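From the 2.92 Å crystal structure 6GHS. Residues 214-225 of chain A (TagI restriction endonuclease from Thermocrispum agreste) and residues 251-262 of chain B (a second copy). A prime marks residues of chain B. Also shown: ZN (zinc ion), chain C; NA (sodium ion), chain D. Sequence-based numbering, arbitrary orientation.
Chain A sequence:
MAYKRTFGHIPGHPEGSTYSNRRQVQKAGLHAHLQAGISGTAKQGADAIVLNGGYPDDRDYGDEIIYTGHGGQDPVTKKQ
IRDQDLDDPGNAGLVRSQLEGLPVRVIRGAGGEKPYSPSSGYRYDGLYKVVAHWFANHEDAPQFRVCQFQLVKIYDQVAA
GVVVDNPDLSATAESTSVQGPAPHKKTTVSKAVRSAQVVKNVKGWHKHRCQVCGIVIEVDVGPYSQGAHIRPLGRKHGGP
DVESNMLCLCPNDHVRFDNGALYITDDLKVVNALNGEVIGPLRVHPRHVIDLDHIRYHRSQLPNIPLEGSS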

# COMPACT_ATOMS: atom_id res chain seq x y z
N GLY A 214 -14.55 -3.58 -15.85
CA GLY A 214 -15.53 -2.54 -16.13
C GLY A 214 -16.03 -1.71 -14.97
O GLY A 214 -16.62 -0.66 -15.21
N ILE A 215 -15.80 -2.11 -13.72
CA ILE A 215 -16.41 -1.38 -12.61
C ILE A 215 -15.66 -0.16 -12.19
O ILE A 215 -14.45 -0.05 -12.38
CB ILE A 215 -16.68 -2.22 -11.35
CG1 ILE A 215 -15.41 -2.68 -10.65
CG2 ILE A 215 -17.58 -3.41 -11.68
CD1 ILE A 215 -15.67 -3.07 -9.22
N VAL A 216 -16.43 0.74 -11.60
CA VAL A 216 -15.94 1.87 -10.86
C VAL A 216 -16.20 1.58 -9.40
O VAL A 216 -17.30 1.21 -9.03
CB VAL A 216 -16.71 3.15 -11.21
CG1 VAL A 216 -16.03 4.36 -10.60
CG2 VAL A 216 -16.83 3.32 -12.72
N ILE A 217 -15.19 1.75 -8.58
CA ILE A 217 -15.35 1.67 -7.15
C ILE A 217 -15.82 3.05 -6.73
O ILE A 217 -15.15 4.05 -7.00
CB ILE A 217 -14.01 1.33 -6.48
CG1 ILE A 217 -13.47 -0.02 -6.97
CG2 ILE A 217 -14.12 1.32 -4.97
CD1 ILE A 217 -14.30 -1.21 -6.54
N GLU A 218 -16.99 3.11 -6.11
CA GLU A 218 -17.54 4.36 -5.58
C GLU A 218 -17.26 4.41 -4.09
O GLU A 218 -17.62 3.49 -3.36
CB GLU A 218 -19.05 4.46 -5.86
CG GLU A 218 -19.43 5.03 -7.24
CD GLU A 218 -19.30 6.57 -7.33
OE1 GLU A 218 -19.58 7.28 -6.32
OE2 GLU A 218 -18.93 7.07 -8.43
N VAL A 219 -16.59 5.46 -3.64
CA VAL A 219 -16.42 5.74 -2.21
C VAL A 219 -17.14 7.06 -1.85
O VAL A 219 -17.84 7.65 -2.71
CB VAL A 219 -14.92 5.72 -1.79
CG1 VAL A 219 -14.30 4.37 -2.09
CG2 VAL A 219 -14.11 6.81 -2.48
N ASP A 220 -16.98 7.50 -0.60
CA ASP A 220 -17.72 8.67 -0.10
C ASP A 220 -17.54 9.91 -0.94
O ASP A 220 -18.51 10.55 -1.30
CB ASP A 220 -17.44 8.98 1.39
CG ASP A 220 -15.96 9.21 1.72
OD1 ASP A 220 -15.09 8.99 0.86
OD2 ASP A 220 -15.67 9.62 2.85
N VAL A 221 -16.31 10.23 -1.29
CA VAL A 221 -16.03 11.43 -2.06
C VAL A 221 -16.31 11.30 -3.56
O VAL A 221 -16.51 12.30 -4.23
CB VAL A 221 -14.59 11.95 -1.81
CG1 VAL A 221 -13.54 11.09 -2.50
CG2 VAL A 221 -14.46 13.40 -2.25
N GLY A 222 -16.31 10.08 -4.09
CA GLY A 222 -16.48 9.89 -5.52
C GLY A 222 -15.88 8.60 -6.02
O GLY A 222 -15.78 7.66 -5.24
N PRO A 223 -15.48 8.54 -7.32
CA PRO A 223 -14.91 7.33 -7.95
C PRO A 223 -13.49 7.05 -7.53
O PRO A 223 -12.76 7.98 -7.20
CB PRO A 223 -14.92 7.65 -9.45
CG PRO A 223 -15.67 8.93 -9.61
CD PRO A 223 -15.54 9.64 -8.30
N TYR A 224 -13.09 5.78 -7.59
CA TYR A 224 -11.77 5.34 -7.15
C TYR A 224 -11.18 4.26 -8.06
O TYR A 224 -11.86 3.30 -8.42
CB TYR A 224 -11.86 4.79 -5.73
CG TYR A 224 -10.54 4.22 -5.29
CD1 TYR A 224 -9.53 5.05 -4.83
CD2 TYR A 224 -10.28 2.86 -5.38
CE1 TYR A 224 -8.30 4.55 -4.45
CE2 TYR A 224 -9.04 2.36 -5.01
CZ TYR A 224 -8.07 3.21 -4.54
OH TYR A 224 -6.85 2.73 -4.17
N SER A 225 -9.90 4.38 -8.39
CA SER A 225 -9.22 3.33 -9.14
C SER A 225 -7.73 3.36 -8.86
O SER A 225 -7.26 4.19 -8.08
CB SER A 225 -9.50 3.48 -10.64
OG SER A 225 -8.88 4.63 -11.19
ZN ZN C . -15.39 -8.57 -1.44
NA NA D . -7.83 -0.69 7.49
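Chain B, residues 251-262: PNDHVRFDNGAL

Val255′ is the knob of this contact. Its CB points toward chain A from a helix, and its methyl CG1 meets three neighbours: Val219 CG1 at 3.9 Å, Ile217 CG2 at 4.3 Å and Tyr224 CD2 at 3.8 Å. The same CG1 lies over one face of the Tyr224 ring, 4.0 Å from its centroid and 22° off the normal, a CH-pi contact. The socket is a tight hairpin: Ile217-Glu218 pairs with Pro223-Tyr224, Val219 N bonds to Gly222 O, and Gly222 takes backbone angles that by themselves call for glycine.

The strand Ile217-Glu218 and the helix run broadly the same way, from Ile217 by Asn252′ (CA to CA 7.3 Å) to Val219 by Ala261′ (CA to CA 5.3 Å), but past the helix the order reverses, with Asp220 nearest Gly260′ (CA to CA 5.3 Å). Toward Asn252′, Ile217 CD1 packs 3.5 Å from Asn252′ ND2 and 3.6 Å from Arg256′ NH2. Ile215 CD1 adds a contact to Asn252′ ND2 at 3.6 Å and sits at the edge of the guanidinium. Arg256′ NH1 also forms a salt bridge with Asp253′ OD1 at 2.6 Å, so the same guanidinium pairs with a carboxylate while meeting isoleucine methyls.

Beyond the helix the backbone comes closer. Ala261′ CB rests 3.6 Å from Glu218 O, while Glu218 turns the end of its own side chain away. Gly260′ has positive phi, and a CB there would lie a tight 3.4 Å from Asp220 CB. At the polar edge, Asp220 N donates to Asn259′ O (3.1 Å, 155°), the one hydrogen bond between the stretches. Asn259′ also braces its own chain, its ND2 bonding to Val255′ O at 2.8 Å, which ties the polar edge back to the apolar knob.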

# COMPACT_ATOMS: atom_id res chain seq x y z
N PRO B 251 -9.56 -6.86 -1.92
CA PRO B 251 -9.04 -5.49 -2.03
C PRO B 251 -10.07 -4.41 -2.32
O PRO B 251 -9.95 -3.33 -1.75
CB PRO B 251 -8.05 -5.59 -3.17
CG PRO B 251 -7.53 -6.98 -3.04
CD PRO B 251 -8.66 -7.83 -2.58
N ASN B 252 -11.06 -4.70 -3.18
CA ASN B 252 -12.14 -3.73 -3.52
C ASN B 252 -12.97 -3.39 -2.30
O ASN B 252 -13.18 -2.21 -2.01
CB ASN B 252 -13.06 -4.25 -4.65
CG ASN B 252 -12.40 -4.24 -6.03
OD1 ASN B 252 -11.22 -3.99 -6.16
ND2 ASN B 252 -13.18 -4.53 -7.06
N ASP B 253 -13.43 -4.40 -1.57
CA ASP B 253 -14.24 -4.14 -0.39
C ASP B 253 -13.47 -3.49 0.76
O ASP B 253 -14.05 -2.68 1.48
CB ASP B 253 -14.99 -5.39 0.08
CG ASP B 253 -16.11 -5.80 -0.88
OD1 ASP B 253 -16.74 -4.92 -1.48
OD2 ASP B 253 -16.35 -7.01 -1.05
N HIS B 254 -12.18 -3.79 0.90
CA HIS B 254 -11.33 -3.07 1.87
C HIS B 254 -11.44 -1.54 1.66
O HIS B 254 -11.70 -0.79 2.61
CB HIS B 254 -9.86 -3.53 1.79
CG HIS B 254 -9.01 -3.12 2.96
ND1 HIS B 254 -7.76 -3.63 3.17
CD2 HIS B 254 -9.24 -2.26 3.98
CE1 HIS B 254 -7.24 -3.10 4.27
NE2 HIS B 254 -8.12 -2.26 4.78
N VAL B 255 -11.28 -1.10 0.42
CA VAL B 255 -11.28 0.31 0.09
C VAL B 255 -12.61 0.96 0.43
O VAL B 255 -12.66 2.05 1.02
CB VAL B 255 -11.00 0.52 -1.41
CG1 VAL B 255 -11.23 1.96 -1.83
CG2 VAL B 255 -9.57 0.11 -1.73
N ARG B 256 -13.70 0.31 0.03
CA ARG B 256 -15.05 0.78 0.34
C ARG B 256 -15.24 0.91 1.85
O ARG B 256 -15.67 1.94 2.36
CB ARG B 256 -16.11 -0.18 -0.21
CG ARG B 256 -16.08 -0.36 -1.72
CD ARG B 256 -17.39 -0.88 -2.24
NE ARG B 256 -17.24 -1.32 -3.63
CZ ARG B 256 -17.46 -2.55 -4.10
NH1 ARG B 256 -17.87 -3.55 -3.31
NH2 ARG B 256 -17.28 -2.80 -5.40
N PHE B 257 -14.87 -0.16 2.56
CA PHE B 257 -15.01 -0.24 4.01
C PHE B 257 -14.26 0.86 4.78
O PHE B 257 -14.76 1.36 5.79
CB PHE B 257 -14.56 -1.63 4.45
CG PHE B 257 -14.82 -1.93 5.89
CD1 PHE B 257 -16.03 -2.48 6.29
CD2 PHE B 257 -13.85 -1.67 6.85
CE1 PHE B 257 -16.27 -2.75 7.63
CE2 PHE B 257 -14.08 -1.94 8.18
CZ PHE B 257 -15.29 -2.49 8.57
N ASP B 258 -13.06 1.24 4.31
CA ASP B 258 -12.23 2.28 4.97
C ASP B 258 -12.61 3.72 4.55
O ASP B 258 -12.12 4.67 5.16
CB ASP B 258 -10.73 2.06 4.68
CG ASP B 258 -10.14 0.85 5.41
OD1 ASP B 258 -10.87 -0.01 5.88
OD2 ASP B 258 -8.90 0.75 5.52
N ASN B 259 -13.44 3.90 3.52
CA ASN B 259 -13.83 5.24 3.04
C ASN B 259 -15.33 5.45 2.88
O ASN B 259 -15.79 5.90 1.83
CB ASN B 259 -13.14 5.50 1.71
CG ASN B 259 -11.65 5.39 1.83
OD1 ASN B 259 -11.01 6.29 2.36
ND2 ASN B 259 -11.09 4.28 1.38
N GLY B 260 -16.08 5.10 3.94
CA GLY B 260 -17.51 5.39 4.06
C GLY B 260 -18.48 4.83 3.03
O GLY B 260 -19.50 5.48 2.75
N ALA B 261 -18.20 3.67 2.45
CA ALA B 261 -19.10 3.04 1.44
C ALA B 261 -19.80 1.73 1.92
O ALA B 261 -20.65 1.17 1.21
CB ALA B 261 -18.33 2.80 0.15
N LEU B 262 -19.43 1.27 3.12
CA LEU B 262 -20.02 0.10 3.75
C LEU B 262 -20.11 0.37 5.25
O LEU B 262 -19.24 1.03 5.82
CB LEU B 262 -19.14 -1.11 3.53
CG LEU B 262 -18.94 -1.57 2.09
CD1 LEU B 262 -17.76 -2.54 1.98
CD2 LEU B 262 -20.23 -2.18 1.54
O HOH W 1 -9.59 -1.70 7.68
O HOH W 2 -6.26 -0.62 5.94
O HOH W 3 -5.98 -2.89 7.84